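PDB 3R6N: desmoplakin from Homo sapiens, which probably helps link intermediate filaments to desmosomal cell-cell junctions, as a plakin-family protein whose plakin domain contains a rigid array of spectrin repeats. Local coordinates for residues W121-Q132 with I191-F202. Sequence-based numbering, arbitrary orientation.
Sequences WSDKNTNIAQKQ and IDVHLKENAAYF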
loop_
_atom_site.group_PDB
_atom_site.type_symbol
_atom_site.label_atom_id
_atom_site.label_comp_id
_atom_site.label_asym_id
_atom_site.label_seq_id
_atom_site.Cartn_x
_atom_site.Cartn_y
_atom_site.Cartn_z
ATOM N N TRP A 121 0.737 -4.252 10.278
ATOM C CA TRP A 121 1.213 -3.578 9.068
ATOM C C TRP A 121 2.377 -2.626 9.331
ATOM O O TRP A 121 2.729 -1.809 8.474
ATOM C CB TRP A 121 0.085 -2.803 8.387
ATOM C CG TRP A 121 -0.943 -3.666 7.738
ATOM C CD1 TRP A 121 -2.220 -3.885 8.169
ATOM C CD2 TRP A 121 -0.791 -4.426 6.533
ATOM N NE1 TRP A 121 -2.871 -4.735 7.307
ATOM C CE2 TRP A 121 -2.015 -5.083 6.296
ATOM C CE3 TRP A 121 0.263 -4.616 5.632
ATOM C CZ2 TRP A 121 -2.212 -5.915 5.201
ATOM C CZ3 TRP A 121 0.060 -5.446 4.541
ATOM C CH2 TRP A 121 -1.168 -6.085 4.337
ATOM N N SER A 122 2.969 -2.727 10.515
ATOM C CA SER A 122 4.105 -1.888 10.877
ATOM C C SER A 122 5.353 -2.317 10.114
ATOM O O SER A 122 5.286 -3.135 9.194
ATOM C CB SER A 122 4.392 -1.997 12.369
ATOM O OG SER A 122 4.763 -3.319 12.721
ATOM N N ASP A 123 6.492 -1.754 10.503
ATOM C CA ASP A 123 7.770 -2.115 9.902
ATOM C C ASP A 123 8.283 -3.472 10.379
ATOM O O ASP A 123 9.116 -4.090 9.718
ATOM C CB ASP A 123 8.810 -1.029 10.181
ATOM C CG ASP A 123 9.094 -0.856 11.664
ATOM O OD1 ASP A 123 10.279 -0.678 12.030
ATOM O OD2 ASP A 123 8.134 -0.895 12.466
ATOM N N LYS A 124 7.786 -3.931 11.523
ATOM C CA LYS A 124 8.177 -5.229 12.065
ATOM C C LYS A 124 7.713 -6.382 11.176
ATOM O O LYS A 124 8.245 -7.488 11.259
ATOM C CB LYS A 124 7.602 -5.423 13.468
ATOM C CG LYS A 124 8.012 -4.379 14.494
ATOM C CD LYS A 124 7.174 -4.542 15.765
ATOM C CE LYS A 124 7.451 -3.453 16.792
ATOM N NZ LYS A 124 6.502 -3.547 17.944
ATOM N N ASN A 125 6.711 -6.130 10.339
ATOM C CA ASN A 125 6.204 -7.159 9.434
ATOM C C ASN A 125 6.755 -6.985 8.025
ATOM O O ASN A 125 6.269 -6.152 7.259
ATOM C CB ASN A 125 4.674 -7.155 9.404
ATOM C CG ASN A 125 4.106 -8.253 8.520
ATOM O OD1 ASN A 125 4.656 -9.352 8.450
ATOM N ND2 ASN A 125 3.004 -7.956 7.835
ATOM N N THR A 126 7.769 -7.777 7.691
ATOM C CA THR A 126 8.448 -7.662 6.406
ATOM C C THR A 126 7.872 -8.611 5.361
ATOM O O THR A 126 8.171 -8.489 4.170
ATOM C CB THR A 126 9.956 -7.957 6.550
ATOM O OG1 THR A 126 10.339 -7.876 7.930
ATOM C CG2 THR A 126 10.772 -6.970 5.734
ATOM N N ASN A 127 7.044 -9.550 5.809
ATOM C CA ASN A 127 6.530 -10.595 4.930
ATOM C C ASN A 127 5.393 -10.160 4.010
ATOM O O ASN A 127 4.346 -10.804 3.957
ATOM C CB ASN A 127 6.118 -11.830 5.735
ATOM C CG ASN A 127 7.295 -12.706 6.089
ATOM O OD1 ASN A 127 7.489 -13.071 7.248
ATOM N ND2 ASN A 127 8.092 -13.051 5.083
ATOM N N ILE A 128 5.614 -9.078 3.271
ATOM C CA ILE A 128 4.659 -8.633 2.265
ATOM C C ILE A 128 4.628 -9.641 1.123
ATOM O O ILE A 128 3.974 -9.429 0.100
ATOM C CB ILE A 128 5.039 -7.254 1.708
ATOM C CG1 ILE A 128 5.536 -6.346 2.837
ATOM C CG2 ILE A 128 3.864 -6.628 0.961
ATOM C CD1 ILE A 128 4.582 -6.235 4.012
ATOM N N ALA A 129 5.353 -10.738 1.306
ATOM C CA ALA A 129 5.387 -11.811 0.324
ATOM C C ALA A 129 4.392 -12.889 0.723
ATOM O O ALA A 129 3.547 -13.287 -0.076
ATOM C CB ALA A 129 6.787 -12.387 0.216
ATOM N N GLN A 130 4.495 -13.356 1.965
ATOM C CA GLN A 130 3.524 -14.300 2.501
ATOM C C GLN A 130 2.131 -13.714 2.360
ATOM O O GLN A 130 1.230 -14.339 1.801
ATOM C CB GLN A 130 3.794 -14.581 3.980
ATOM C CG GLN A 130 5.009 -15.440 4.266
ATOM C CD GLN A 130 5.141 -15.769 5.740
ATOM O OE1 GLN A 130 5.759 -16.768 6.113
ATOM N NE2 GLN A 130 4.559 -14.929 6.589
ATOM N N LYS A 131 1.974 -12.499 2.874
ATOM C CA LYS A 131 0.689 -11.819 2.887
ATOM C C LYS A 131 0.116 -11.671 1.486
ATOM O O LYS A 131 -1.077 -11.880 1.275
ATOM C CB LYS A 131 0.818 -10.443 3.545
ATOM C CG LYS A 131 -0.512 -9.751 3.799
ATOM C CD LYS A 131 -1.440 -10.648 4.606
ATOM C CE LYS A 131 -2.744 -9.948 4.971
ATOM N NZ LYS A 131 -3.644 -10.844 5.754
ATOM N N GLN A 132 0.964 -11.307 0.531
ATOM C CA GLN A 132 0.499 -11.072 -0.828
ATOM C C GLN A 132 -0.217 -12.286 -1.401
ATOM O O GLN A 132 -1.253 -12.153 -2.047
ATOM C CB GLN A 132 1.654 -10.677 -1.744
ATOM C CG GLN A 132 1.268 -10.625 -3.214
ATOM C CD GLN A 132 0.198 -9.589 -3.501
ATOM O OE1 GLN A 132 0.443 -8.388 -3.404
ATOM N NE2 GLN A 132 -0.994 -10.050 -3.858
ATOM N N ILE A 191 -6.477 -3.182 1.985
ATOM C CA ILE A 191 -5.399 -4.152 2.157
ATOM C C ILE A 191 -4.516 -4.166 0.915
ATOM O O ILE A 191 -3.305 -4.346 1.005
ATOM C CB ILE A 191 -5.930 -5.578 2.419
ATOM C CG1 ILE A 191 -6.328 -5.740 3.884
ATOM C CG2 ILE A 191 -4.872 -6.614 2.079
ATOM C CD1 ILE A 191 -6.917 -7.096 4.195
ATOM N N ASP A 192 -5.128 -3.976 -0.247
ATOM C CA ASP A 192 -4.367 -3.899 -1.487
ATOM C C ASP A 192 -3.444 -2.686 -1.469
ATOM O O ASP A 192 -2.403 -2.677 -2.124
ATOM C CB ASP A 192 -5.294 -3.837 -2.706
ATOM C CG ASP A 192 -5.443 -5.182 -3.400
ATOM O OD1 ASP A 192 -6.355 -5.321 -4.243
ATOM O OD2 ASP A 192 -4.649 -6.099 -3.105
ATOM N N VAL A 193 -3.829 -1.664 -0.712
ATOM C CA VAL A 193 -3.055 -0.433 -0.655
ATOM C C VAL A 193 -1.885 -0.543 0.312
ATOM O O VAL A 193 -0.807 -0.004 0.050
ATOM C CB VAL A 193 -3.931 0.778 -0.303
ATOM C CG1 VAL A 193 -3.071 1.953 0.109
ATOM C CG2 VAL A 193 -4.781 1.152 -1.490
ATOM N N HIS A 194 -2.093 -1.235 1.426
ATOM C CA HIS A 194 -1.000 -1.496 2.353
ATOM C C HIS A 194 0.065 -2.311 1.639
ATOM O O HIS A 194 1.240 -1.946 1.631
ATOM C CB HIS A 194 -1.486 -2.230 3.605
ATOM C CG HIS A 194 -2.257 -1.366 4.552
ATOM N ND1 HIS A 194 -1.799 -0.135 4.979
ATOM C CD2 HIS A 194 -3.452 -1.551 5.160
ATOM C CE1 HIS A 194 -2.681 0.399 5.803
ATOM N NE2 HIS A 194 -3.694 -0.440 5.932
ATOM N N LEU A 195 -0.359 -3.409 1.024
ATOM C CA LEU A 195 0.551 -4.270 0.279
ATOM C C LEU A 195 1.430 -3.481 -0.691
ATOM O O LEU A 195 2.608 -3.783 -0.855
ATOM C CB LEU A 195 -0.229 -5.349 -0.477
ATOM C CG LEU A 195 -0.764 -6.514 0.355
ATOM C CD1 LEU A 195 -1.462 -7.522 -0.537
ATOM C CD2 LEU A 195 0.365 -7.174 1.133
ATOM N N LYS A 196 0.850 -2.471 -1.328
ATOM C CA LYS A 196 1.574 -1.658 -2.297
ATOM C C LYS A 196 2.564 -0.704 -1.620
ATOM O O LYS A 196 3.752 -0.700 -1.940
ATOM C CB LYS A 196 0.586 -0.874 -3.165
ATOM C CG LYS A 196 1.230 -0.035 -4.254
ATOM C CD LYS A 196 0.201 0.857 -4.938
ATOM C CE LYS A 196 -0.402 1.864 -3.962
ATOM N NZ LYS A 196 -1.572 2.592 -4.543
ATOM N N GLU A 197 2.066 0.105 -0.689
ATOM C CA GLU A 197 2.899 1.080 0.007
ATOM C C GLU A 197 3.972 0.398 0.842
ATOM O O GLU A 197 5.133 0.805 0.834
ATOM C CB GLU A 197 2.046 1.986 0.899
ATOM C CG GLU A 197 0.997 2.801 0.159
ATOM C CD GLU A 197 1.601 3.792 -0.819
ATOM O OE1 GLU A 197 1.355 5.008 -0.664
ATOM O OE2 GLU A 197 2.315 3.355 -1.748
ATOM N N ASN A 198 3.579 -0.637 1.573
ATOM C CA ASN A 198 4.525 -1.394 2.379
ATOM C C ASN A 198 5.601 -2.061 1.525
ATOM O O ASN A 198 6.759 -2.148 1.932
ATOM C CB ASN A 198 3.804 -2.423 3.253
ATOM C CG ASN A 198 3.233 -1.810 4.520
ATOM O OD1 ASN A 198 2.742 -0.681 4.510
ATOM N ND2 ASN A 198 3.310 -2.548 5.623
ATOM N N ALA A 199 5.219 -2.531 0.342
ATOM C CA ALA A 199 6.194 -3.059 -0.597
ATOM C C ALA A 199 7.198 -1.959 -0.912
ATOM O O ALA A 199 8.400 -2.126 -0.708
ATOM C CB ALA A 199 5.511 -3.541 -1.863
ATOM N N ALA A 200 6.695 -0.825 -1.389
ATOM C CA ALA A 200 7.541 0.320 -1.709
ATOM C C ALA A 200 8.445 0.704 -0.537
ATOM O O ALA A 200 9.651 0.886 -0.704
ATOM C CB ALA A 200 6.688 1.506 -2.137
ATOM N N TYR A 201 7.850 0.821 0.646
ATOM C CA TYR A 201 8.578 1.181 1.857
ATOM C C TYR A 201 9.821 0.318 2.046
ATOM O O TYR A 201 10.901 0.827 2.355
ATOM C CB TYR A 201 7.659 1.055 3.072
ATOM C CG TYR A 201 8.310 1.351 4.403
ATOM C CD1 TYR A 201 8.153 2.586 5.016
ATOM C CD2 TYR A 201 9.063 0.388 5.061
ATOM C CE1 TYR A 201 8.737 2.855 6.242
ATOM C CE2 TYR A 201 9.651 0.651 6.286
ATOM C CZ TYR A 201 9.484 1.884 6.869
ATOM O OH TYR A 201 10.063 2.143 8.086
ATOM N N PHE A 202 9.673 -0.988 1.855
ATOM C CA PHE A 202 10.803 -1.895 2.023
ATOM C C PHE A 202 11.739 -1.876 0.817
ATOM O O PHE A 202 12.958 -1.979 0.965
ATOM C CB PHE A 202 10.332 -3.318 2.320
ATOM C CG PHE A 202 9.726 -3.483 3.682
ATOM C CD1 PHE A 202 8.383 -3.786 3.826
ATOM C CD2 PHE A 202 10.498 -3.328 4.820
ATOM C CE1 PHE A 202 7.825 -3.938 5.076
ATOM C CE2 PHE A 202 9.947 -3.479 6.077
ATOM C CZ PHE A 202 8.609 -3.783 6.206
#
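One face of the Trp121 indole lies against His194: the imidazole stacks on the five-membered ring, centroids 4.3 Å apart and planes 26° from parallel, while His194 CB sits over the six-membered ring, 3.6 Å from its centroid. Both halves of the indole are thus covered by a single residue: with CG anti to the carbonyl carbon (chi1 -74°), the imidazole is carried over the five-membered ring while CB stays over the six-membered one. At the indole edge, near its plane, lie Leu195 CD2 and Asn198 ND2, whose amide plane is almost perpendicular to the ring. The same amide holds the backbone: Asn198 ND2 donates to Trp121 O at 3.0 Å, nearly straight at 162°. The acceptor lies close to the amide plane, but the nitrogen stands above the carbonyl plane.

Phe202 is the second flat group. Thr126 CG2 rests over one face, 3.8 Å from the ring centroid in a CH-pi contact, and Tyr201 CD2 covers the opposite face. Asp123 O reaches the rim near the ring plane, 3.6 Å from Phe202 CZ. Between the two aromatic centres Ile128 fills in, its CG2 branch 3.5 Å from Leu195 CD2, its CG1 against the Phe202 ring and its CD1 between that ring and Asn198 CB. The aliphatic part of Lys131 also touches Leu195, leaving its ammonium to pair with Glu116.

The arrangement illustrates how an interhelical connection and the start of the next helix can pack on a continuous helix within a spectrin-repeat array. The turn joining helices 68-117 and 130-161 lies along the middle of helix 167-225. Phe135 of helix 130-161 extends the apolar surface around Ile191 and Leu195. From the SH3 domain, Val331 O accepts a hydrogen bond from His194 NE2, and Ile334 of strand 333-334 packs against His194, bringing helix 167-225 and the SH3 domain together.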